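Local coordinates for protein TRAP dicarboxylate transporter, DctP subunit (Anaerococcus prevoti, PDB 4N91) that binds D-glucuronate, in both its alpha and beta forms, and probably presents it to a TRAP-type membrane transporter as the solute-binding subunit, at residues A[93-98]-A[240-245]; A[232-237]-A[293-298]. All blocks are in the same frame, centred on the assembly; numbering follows the deposited sequence.

How the contacts relate
Contact 1 (93-98 with 240-245) and contact 2 (232-237 with 293-298) belong to two different sheets, and their centres are about 23 Å apart. Strands 231-238 and 242-247 follow each other in the chain, so the chain passes directly from the sheet of contact 2 to that of contact 1. Contact 1 forms part of the glucuronate pocket through Ser95 and Asp242. Contact 2 lies away from the pocket: the nearest atoms of the Tyr232 side chain and the beta sugar are about 9 Å apart. Its link to the site is indirect, because the Tyr232 hydroxyl is hydrogen-bonded to the backbone oxygen of Asn215, a sugar-binding residue.

Contact 1 of 2, residues A[93-98]-A[240-245]; sequences VASNAI and VPDIVI. With BDP (beta-D-glucopyranuronic acid), chain C.
Ser95 OG lies anti to its backbone N (chi1 178°), beside its own carbonyl carbon, where it can accept from the N-H of Ala97. Across from it, Asp242 CG lies anti to its carbonyl carbon (chi1 -75°), beside its backbone N, and the carboxylate it carries meets the sugar. The two residues are a non-hydrogen-bonded pair of antiparallel strands. These strands are neighbours in a mixed sheet of order 2-1-3-5-4, as in type II periplasmic binding proteins.

One water joins the two side chains. It accepts from Ser95 OG at 2.9 Å and donates to Asp242 OD1 at 2.7 Å, and it also donates to the backbone O of Val240. The water probably helps to hold the carboxylate beside the ligand. Asp242 OD1 is 2.7 Å from O3 of the beta-D-glucuronate, and Asp242 OD2 is 2.8 Å from its O2. Arg154 and Arg175 are among the other residues that hold this sugar.

Ser95 OG has further partners. Its bond from Ala97 N makes Ser95 the N-cap of helix 96-99, and it is also hydrogen-bonded to Gln177. CG1 of Val240 packs 3.5 Å from Ser95 OG.

The backbones are joined by a pair of bonds between Ala94 and Ile243. Ala94 N reaches Ile243 O at 2.9 Å, and Ile243 N donates back to Ala94 O. Beyond the strand end, Asn96 N donates to Pro241 O at 2.9 Å, with a C=O...N angle of 166°. This bond ties the start of the helix to the second segment.

The Asn96 amide is buried. Its ND2 is hydrogen-bonded to Trp106 O and Asn110 OD1. Its OD1 has no polar partner in the model and lies against Ile243 CG1, 3.9 Å away.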
ATOM      1  N   VAL A  93       8.865  -0.048   4.554  1.00 12.30           N
ATOM      2  CA  VAL A  93       7.644  -0.396   3.857  1.00 11.12           C
ATOM      3  C   VAL A  93       7.087   0.857   3.236  1.00 13.61           C
ATOM      4  O   VAL A  93       6.907   1.857   3.924  1.00 15.40           O
ATOM      5  CB  VAL A  93       6.599  -1.016   4.825  1.00 14.51           C
ATOM      6  CG1 VAL A  93       5.297  -1.305   4.103  1.00 14.02           C
ATOM      7  CG2 VAL A  93       7.115  -2.303   5.422  1.00 15.63           C
ATOM      8  N   ALA A  94       6.791   0.783   1.943  1.00 12.92           N
ATOM      9  CA  ALA A  94       6.199   1.899   1.221  1.00 14.63           C
ATOM     10  C   ALA A  94       5.025   1.425   0.382  1.00 16.35           C
ATOM     11  O   ALA A  94       5.092   0.376  -0.252  1.00 16.81           O
ATOM     12  CB  ALA A  94       7.235   2.540   0.312  1.00 16.85           C
ATOM     13  N   SER A  95       3.948   2.200   0.348  1.00 14.49           N
ATOM     14  CA  SER A  95       2.850   1.875  -0.538  1.00 13.07           C
ATOM     15  C   SER A  95       3.300   1.996  -1.977  1.00 13.04           C
ATOM     16  O   SER A  95       4.059   2.901  -2.342  1.00 15.44           O
ATOM     17  CB  SER A  95       1.667   2.813  -0.309  1.00 15.05           C
ATOM     18  OG  SER A  95       0.611   2.538  -1.206  1.00 14.47           O
ATOM     19  N   ASN A  96       2.838   1.079  -2.800  1.00 14.44           N
ATOM     20  CA  ASN A  96       3.132   1.138  -4.228  1.00 13.22           C
ATOM     21  C   ASN A  96       2.731   2.505  -4.805  1.00 14.44           C
ATOM     22  O   ASN A  96       3.316   2.982  -5.789  1.00 15.69           O
ATOM     23  CB  ASN A  96       2.362   0.038  -4.930  1.00 12.75           C
ATOM     24  CG  ASN A  96       2.856  -0.222  -6.319  1.00 20.20           C
ATOM     25  OD1 ASN A  96       3.817  -0.954  -6.510  1.00 23.55           O
ATOM     26  ND2 ASN A  96       2.211   0.378  -7.294  1.00 18.24           N
ATOM     27  N   ALA A  97       1.715   3.122  -4.202  1.00 15.03           N
ATOM     28  CA  ALA A  97       1.207   4.406  -4.680  1.00 17.05           C
ATOM     29  C   ALA A  97       2.333   5.428  -4.832  1.00 18.06           C
ATOM     30  O   ALA A  97       2.329   6.221  -5.765  1.00 17.21           O
ATOM     31  CB  ALA A  97       0.128   4.939  -3.736  1.00 15.55           C
ATOM     32  N   ILE A  98       3.267   5.465  -3.889  1.00 12.57           N
ATOM     33  CA  ILE A  98       4.300   6.489  -3.928  1.00 16.42           C
ATOM     34  C   ILE A  98       5.543   6.078  -4.703  1.00 15.32           C
ATOM     35  O   ILE A  98       6.329   6.914  -5.112  1.00 16.34           O
ATOM     36  CB  ILE A  98       4.701   7.018  -2.531  1.00 16.08           C
ATOM     37  CG1 ILE A  98       5.456   5.963  -1.743  1.00 15.90           C
ATOM     38  CG2 ILE A  98       3.448   7.569  -1.746  1.00 15.61           C
ATOM     39  CD1 ILE A  98       6.155   6.507  -0.520  1.00 20.43           C
ATOM     40  N   VAL A 240      -3.935  -1.778  -3.625  1.00 13.54           N
ATOM     41  CA  VAL A 240      -2.588  -1.215  -3.758  1.00 13.36           C
ATOM     42  C   VAL A 240      -1.655  -1.941  -2.809  1.00 12.80           C
ATOM     43  O   VAL A 240      -1.799  -1.851  -1.585  1.00 15.81           O
ATOM     44  CB  VAL A 240      -2.548   0.303  -3.450  1.00 15.62           C
ATOM     45  CG1 VAL A 240      -1.142   0.848  -3.678  1.00 17.07           C
ATOM     46  CG2 VAL A 240      -3.565   1.065  -4.319  1.00 19.90           C
ATOM     47  N   PRO A 241      -0.702  -2.695  -3.358  1.00 14.81           N
ATOM     48  CA  PRO A 241       0.159  -3.419  -2.421  1.00 14.03           C
ATOM     49  C   PRO A 241       1.079  -2.496  -1.657  1.00 13.56           C
ATOM     50  O   PRO A 241       1.528  -1.481  -2.196  1.00 13.95           O
ATOM     51  CB  PRO A 241       0.973  -4.351  -3.333  1.00 14.76           C
ATOM     52  CG  PRO A 241       1.006  -3.636  -4.676  1.00 16.59           C
ATOM     53  CD  PRO A 241      -0.341  -2.931  -4.768  1.00 17.23           C
ATOM     54  N   ASP A 242       1.372  -2.849  -0.417  1.00 12.91           N
ATOM     55  CA  ASP A 242       2.514  -2.290   0.284  1.00 11.71           C
ATOM     56  C   ASP A 242       3.747  -3.082  -0.151  1.00 15.48           C
ATOM     57  O   ASP A 242       3.695  -4.315  -0.337  1.00 15.96           O
ATOM     58  CB  ASP A 242       2.315  -2.366   1.802  1.00 12.73           C
ATOM     59  CG  ASP A 242       1.339  -1.339   2.334  1.00 14.67           C
ATOM     60  OD1 ASP A 242       1.188  -0.246   1.721  1.00 14.61           O
ATOM     61  OD2 ASP A 242       0.747  -1.611   3.404  1.00 15.47           O
ATOM     62  N   ILE A 243       4.846  -2.377  -0.355  1.00 12.73           N
ATOM     63  CA  ILE A 243       6.071  -2.992  -0.848  1.00 13.77           C
ATOM     64  C   ILE A 243       7.160  -2.871   0.203  1.00 16.48           C
ATOM     65  O   ILE A 243       7.376  -1.794   0.771  1.00 14.50           O
ATOM     66  CB  ILE A 243       6.561  -2.302  -2.134  1.00 15.19           C
ATOM     67  CG1 ILE A 243       5.430  -2.224  -3.167  1.00 15.85           C
ATOM     68  CG2 ILE A 243       7.782  -3.023  -2.696  1.00 14.31           C
ATOM     69  CD1 ILE A 243       4.937  -3.567  -3.698  1.00 16.97           C
ATOM     70  N   VAL A 244       7.839  -3.975   0.486  1.00 13.97           N
ATOM     71  CA  VAL A 244       9.008  -3.935   1.345  1.00 13.42           C
ATOM     72  C   VAL A 244      10.208  -3.680   0.463  1.00 14.57           C
ATOM     73  O   VAL A 244      10.488  -4.469  -0.452  1.00 15.88           O
ATOM     74  CB  VAL A 244       9.179  -5.261   2.089  1.00 14.98           C
ATOM     75  CG1 VAL A 244      10.316  -5.187   3.063  1.00 16.39           C
ATOM     76  CG2 VAL A 244       7.864  -5.636   2.790  1.00 14.62           C
ATOM     77  N   ILE A 245      10.878  -2.557   0.696  1.00 11.95           N
ATOM     78  CA  ILE A 245      12.036  -2.200  -0.102  1.00 13.88           C
ATOM     79  C   ILE A 245      13.293  -2.254   0.750  1.00 15.26           C
ATOM     80  O   ILE A 245      13.265  -1.953   1.935  1.00 17.48           O
ATOM     81  CB  ILE A 245      11.892  -0.797  -0.781  1.00 16.92           C
ATOM     82  CG1 ILE A 245      11.739   0.318   0.245  1.00 14.61           C
ATOM     83  CG2 ILE A 245      10.746  -0.790  -1.779  1.00 19.37           C
ATOM     84  CD1 ILE A 245      11.880   1.715  -0.358  1.00 16.40           C
TER
HETATM   85  C1  BDP C 402      -2.351   2.067   4.017  0.66 11.04           C
HETATM   86  C2  BDP C 402      -1.092   1.506   3.536  0.66 10.84           C
HETATM   87  C3  BDP C 402       0.055   2.396   3.917  0.66 11.12           C
HETATM   88  C4  BDP C 402      -0.107   3.711   3.377  0.66 11.11           C
HETATM   89  C5  BDP C 402      -1.410   4.260   3.810  0.66  9.51           C
HETATM   90  C6  BDP C 402      -1.720   5.620   3.132  0.66 11.29           C
HETATM   91  O2  BDP C 402      -0.933   0.321   4.414  0.66 10.60           O
HETATM   92  O3  BDP C 402       1.317   1.806   3.464  0.66 12.27           O
HETATM   93  O4  BDP C 402       0.885   4.553   3.670  0.66 12.65           O
HETATM   94  O5  BDP C 402      -2.509   3.359   3.431  0.66 12.23           O
HETATM   95  O6A BDP C 402      -0.853   6.506   3.295  0.66 12.50           O
HETATM   96  O1  BDP C 402      -3.412   1.313   3.377  0.66 11.71           O
HETATM   97  O6B BDP C 402      -2.870   5.823   2.682  0.66 13.00           O
HETATM   98  O   HOH W   1      -0.722   0.240  -0.170  1.00 15.37           O

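Contact 2 of 2, residues A[232-237]-A[293-298]; sequences YSYDMH and VEFIYP
Tyr234 packs beside Phe295 and Tyr297 in an aromatic cluster that Tyr232 completes. Its CE2 is 3.5 Å from Phe295 CD1, and its CD2 is 3.5 Å from Tyr297 CE1. The Tyr234 and Tyr297 side chains lie side by side and point the same way; their ring planes are at 13° but slid apart, so they barely overlap. Tyr232 CE1 lies 3.6 Å above one face of the Tyr234 ring, toward its rim. The Tyr232 ring meets that of Phe295 obliquely, with planes at 68°. Tyr234 OH is hydrogen-bonded to Glu217 OE2. An alanine in place of Tyr234 would probably leave a gap beside Phe295 and Tyr297, where CE2 and CD2 had packed, and the Glu217 carboxylate without its hydroxyl partner.

Further out, the backbones pair in parallel. Tyr232 N donates to Glu294 O, Ile296 N to Tyr232 O at 2.8 Å, and Tyr234 N to Ile296 O. Tyr234 then centres an inverse gamma turn. Past it, a water donates to both Tyr234 O and Pro298 O.

Phe295 also rests on Ala288 and Ser289 of the long helix 256-290. Strand 294-296 is the outermost strand, beside 231-238, of a four-stranded mixed sheet, separate from the five-stranded one that carries Asp242, in a periplasmic binding protein fold.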
ATOM      1  N   TYR A 232     -18.527   5.040   5.052  1.00 12.35           N
ATOM      2  CA  TYR A 232     -17.506   4.293   4.332  1.00 12.64           C
ATOM      3  C   TYR A 232     -18.190   3.555   3.208  1.00 14.48           C
ATOM      4  O   TYR A 232     -19.024   2.683   3.450  1.00 16.86           O
ATOM      5  CB  TYR A 232     -16.764   3.336   5.257  1.00 15.50           C
ATOM      6  CG  TYR A 232     -15.576   2.615   4.621  1.00 14.76           C
ATOM      7  CD1 TYR A 232     -15.753   1.515   3.815  1.00 11.38           C
ATOM      8  CD2 TYR A 232     -14.279   3.026   4.865  1.00 13.31           C
ATOM      9  CE1 TYR A 232     -14.681   0.839   3.253  1.00 12.72           C
ATOM     10  CE2 TYR A 232     -13.190   2.365   4.281  1.00 11.74           C
ATOM     11  CZ  TYR A 232     -13.415   1.258   3.481  1.00 12.65           C
ATOM     12  OH  TYR A 232     -12.372   0.596   2.912  1.00 14.16           O
ATOM     13  N   SER A 233     -17.832   3.912   1.979  0.58 14.45           N
ATOM     14  CA  SER A 233     -18.534   3.461   0.790  0.58 13.38           C
ATOM     15  C   SER A 233     -17.648   2.569  -0.101  0.58 13.14           C
ATOM     16  O   SER A 233     -16.681   3.040  -0.676  0.58 13.33           O
ATOM     17  CB  SER A 233     -19.020   4.675   0.001  0.58 18.53           C
ATOM     18  OG  SER A 233     -19.695   4.285  -1.186  0.58 16.50           O
ATOM     19  N   TYR A 234     -18.010   1.296  -0.219  1.00 16.06           N
ATOM     20  CA  TYR A 234     -17.179   0.290  -0.848  1.00 17.99           C
ATOM     21  C   TYR A 234     -17.136   0.373  -2.371  1.00 17.04           C
ATOM     22  O   TYR A 234     -17.614  -0.535  -3.074  1.00 19.58           O
ATOM     23  CB  TYR A 234     -17.652  -1.092  -0.420  1.00 16.78           C
ATOM     24  CG  TYR A 234     -17.165  -1.591   0.937  1.00 14.67           C
ATOM     25  CD1 TYR A 234     -15.867  -2.060   1.091  1.00 16.01           C
ATOM     26  CD2 TYR A 234     -17.997  -1.646   2.039  1.00 18.33           C
ATOM     27  CE1 TYR A 234     -15.416  -2.543   2.284  1.00 14.05           C
ATOM     28  CE2 TYR A 234     -17.537  -2.124   3.261  1.00 16.68           C
ATOM     29  CZ  TYR A 234     -16.244  -2.590   3.361  1.00 14.92           C
ATOM     30  OH  TYR A 234     -15.791  -3.103   4.540  1.00 20.24           O
ATOM     31  N   ASP A 235     -16.569   1.453  -2.879  1.00 17.48           N
ATOM     32  CA  ASP A 235     -16.362   1.561  -4.312  1.00 16.37           C
ATOM     33  C   ASP A 235     -15.153   0.718  -4.745  1.00 19.72           C
ATOM     34  O   ASP A 235     -15.039   0.355  -5.912  1.00 17.43           O
ATOM     35  CB  ASP A 235     -16.208   3.007  -4.738  1.00 15.83           C
ATOM     36  CG  ASP A 235     -14.925   3.623  -4.251  1.00 21.24           C
ATOM     37  OD1 ASP A 235     -14.756   3.675  -3.021  1.00 18.99           O
ATOM     38  OD2 ASP A 235     -14.094   4.058  -5.089  1.00 18.59           O
HETATM   39  N   MSE A 236     -14.261   0.430  -3.793  1.00 14.83           N
HETATM   40  CA  MSE A 236     -13.101  -0.464  -3.985  1.00 16.10           C
HETATM   41  C   MSE A 236     -12.301  -0.163  -5.269  1.00 17.56           C
HETATM   42  O   MSE A 236     -12.049  -1.047  -6.119  1.00 17.86           O
HETATM   43  CB  MSE A 236     -13.567  -1.929  -3.929  1.00 20.38           C
HETATM   44  CG  MSE A 236     -14.129  -2.310  -2.570  1.00 15.29           C
HETATM   45 SE   MSE A 236     -14.950  -4.079  -2.541  1.00 31.55          SE
HETATM   46  CE  MSE A 236     -13.308  -5.102  -2.748  1.00 38.42           C
ATOM     47  N   HIS A 237     -11.847   1.081  -5.382  1.00 16.12           N
ATOM     48  CA  HIS A 237     -11.245   1.554  -6.621  1.00 15.70           C
ATOM     49  C   HIS A 237      -9.860   1.011  -6.881  1.00 15.57           C
ATOM     50  O   HIS A 237      -9.446   0.924  -8.040  1.00 17.36           O
ATOM     51  CB  HIS A 237     -11.222   3.080  -6.710  1.00 13.58           C
ATOM     52  CG  HIS A 237     -10.772   3.767  -5.461  1.00 13.75           C
ATOM     53  ND1 HIS A 237     -11.664   4.340  -4.586  1.00 16.40           N
ATOM     54  CD2 HIS A 237      -9.541   4.020  -4.958  1.00 17.49           C
ATOM     55  CE1 HIS A 237     -11.011   4.891  -3.584  1.00 15.22           C
ATOM     56  NE2 HIS A 237      -9.722   4.716  -3.785  1.00 14.94           N
ATOM     57  N   VAL A 293     -19.601   3.753  12.419  1.00 14.67           N
ATOM     58  CA  VAL A 293     -19.416   3.877  10.984  1.00 15.79           C
ATOM     59  C   VAL A 293     -20.510   3.119  10.260  1.00 19.64           C
ATOM     60  O   VAL A 293     -20.843   1.975  10.592  1.00 20.13           O
ATOM     61  CB  VAL A 293     -18.027   3.367  10.540  1.00 16.73           C
ATOM     62  CG1 VAL A 293     -17.894   3.371   9.018  1.00 19.05           C
ATOM     63  CG2 VAL A 293     -16.933   4.183  11.188  1.00 18.20           C
ATOM     64  N   GLU A 294     -21.065   3.769   9.255  1.00 15.67           N
ATOM     65  CA  GLU A 294     -22.007   3.144   8.358  1.00 15.63           C
ATOM     66  C   GLU A 294     -21.336   2.719   7.073  1.00 18.19           C
ATOM     67  O   GLU A 294     -20.691   3.522   6.380  1.00 18.61           O
ATOM     68  CB  GLU A 294     -23.171   4.088   8.074  1.00 17.62           C
ATOM     69  CG  GLU A 294     -24.170   3.529   7.050  1.00 20.40           C
ATOM     70  CD  GLU A 294     -25.276   4.498   6.750  1.00 27.78           C
ATOM     71  OE1 GLU A 294     -25.419   5.469   7.518  1.00 24.04           O
ATOM     72  OE2 GLU A 294     -26.007   4.287   5.757  1.00 33.93           O
ATOM     73  N   PHE A 295     -21.462   1.439   6.749  1.00 18.05           N
ATOM     74  CA  PHE A 295     -20.904   0.922   5.519  1.00 16.95           C
ATOM     75  C   PHE A 295     -21.955   0.988   4.414  1.00 21.82           C
ATOM     76  O   PHE A 295     -23.112   0.620   4.608  1.00 23.68           O
ATOM     77  CB  PHE A 295     -20.363  -0.498   5.730  1.00 18.22           C
ATOM     78  CG  PHE A 295     -19.154  -0.544   6.613  1.00 17.28           C
ATOM     79  CD1 PHE A 295     -17.919  -0.202   6.106  1.00 20.29           C
ATOM     80  CD2 PHE A 295     -19.245  -0.917   7.937  1.00 21.61           C
ATOM     81  CE1 PHE A 295     -16.797  -0.226   6.886  1.00 21.60           C
ATOM     82  CE2 PHE A 295     -18.127  -0.924   8.747  1.00 24.49           C
ATOM     83  CZ  PHE A 295     -16.886  -0.580   8.218  1.00 21.90           C
ATOM     84  N   ILE A 296     -21.544   1.530   3.283  1.00 15.67           N
ATOM     85  CA  ILE A 296     -22.368   1.640   2.093  1.00 16.62           C
ATOM     86  C   ILE A 296     -21.785   0.775   0.977  1.00 18.56           C
ATOM     87  O   ILE A 296     -20.560   0.624   0.879  1.00 18.25           O
ATOM     88  CB  ILE A 296     -22.438   3.115   1.643  1.00 17.67           C
ATOM     89  CG1 ILE A 296     -23.064   3.961   2.760  1.00 26.43           C
ATOM     90  CG2 ILE A 296     -23.221   3.242   0.351  1.00 19.49           C
ATOM     91  CD1 ILE A 296     -22.914   5.444   2.535  1.00 25.23           C
ATOM     92  N   TYR A 297     -22.675   0.179   0.167  1.00 18.31           N
ATOM     93  CA  TYR A 297     -22.275  -0.723  -0.916  1.00 20.81           C
ATOM     94  C   TYR A 297     -22.770  -0.181  -2.236  1.00 22.84           C
ATOM     95  O   TYR A 297     -23.810  -0.620  -2.748  1.00 22.55           O
ATOM     96  CB  TYR A 297     -22.824  -2.139  -0.640  1.00 23.73           C
ATOM     97  CG  TYR A 297     -22.379  -2.634   0.712  1.00 25.03           C
ATOM     98  CD1 TYR A 297     -21.180  -3.295   0.861  1.00 29.00           C
ATOM     99  CD2 TYR A 297     -23.129  -2.376   1.849  1.00 31.57           C
ATOM    100  CE1 TYR A 297     -20.754  -3.722   2.112  1.00 27.66           C
ATOM    101  CE2 TYR A 297     -22.704  -2.800   3.103  1.00 33.70           C
ATOM    102  CZ  TYR A 297     -21.505  -3.466   3.216  1.00 30.74           C
ATOM    103  OH  TYR A 297     -21.073  -3.879   4.461  1.00 39.49           O
ATOM    104  N   PRO A 298     -22.043   0.794  -2.797  1.00 17.17           N
ATOM    105  CA  PRO A 298     -22.520   1.478  -3.991  1.00 21.59           C
ATOM    106  C   PRO A 298     -22.341   0.634  -5.245  1.00 21.02           C
ATOM    107  O   PRO A 298     -21.543  -0.304  -5.279  1.00 22.35           O
ATOM    108  CB  PRO A 298     -21.610   2.704  -4.062  1.00 20.74           C
ATOM    109  CG  PRO A 298     -20.310   2.223  -3.457  1.00 21.90           C
ATOM    110  CD  PRO A 298     -20.748   1.332  -2.325  1.00 17.02           C
TER
HETATM  111  O   HOH W   2     -20.048  -1.811  -3.488  1.00 23.35           O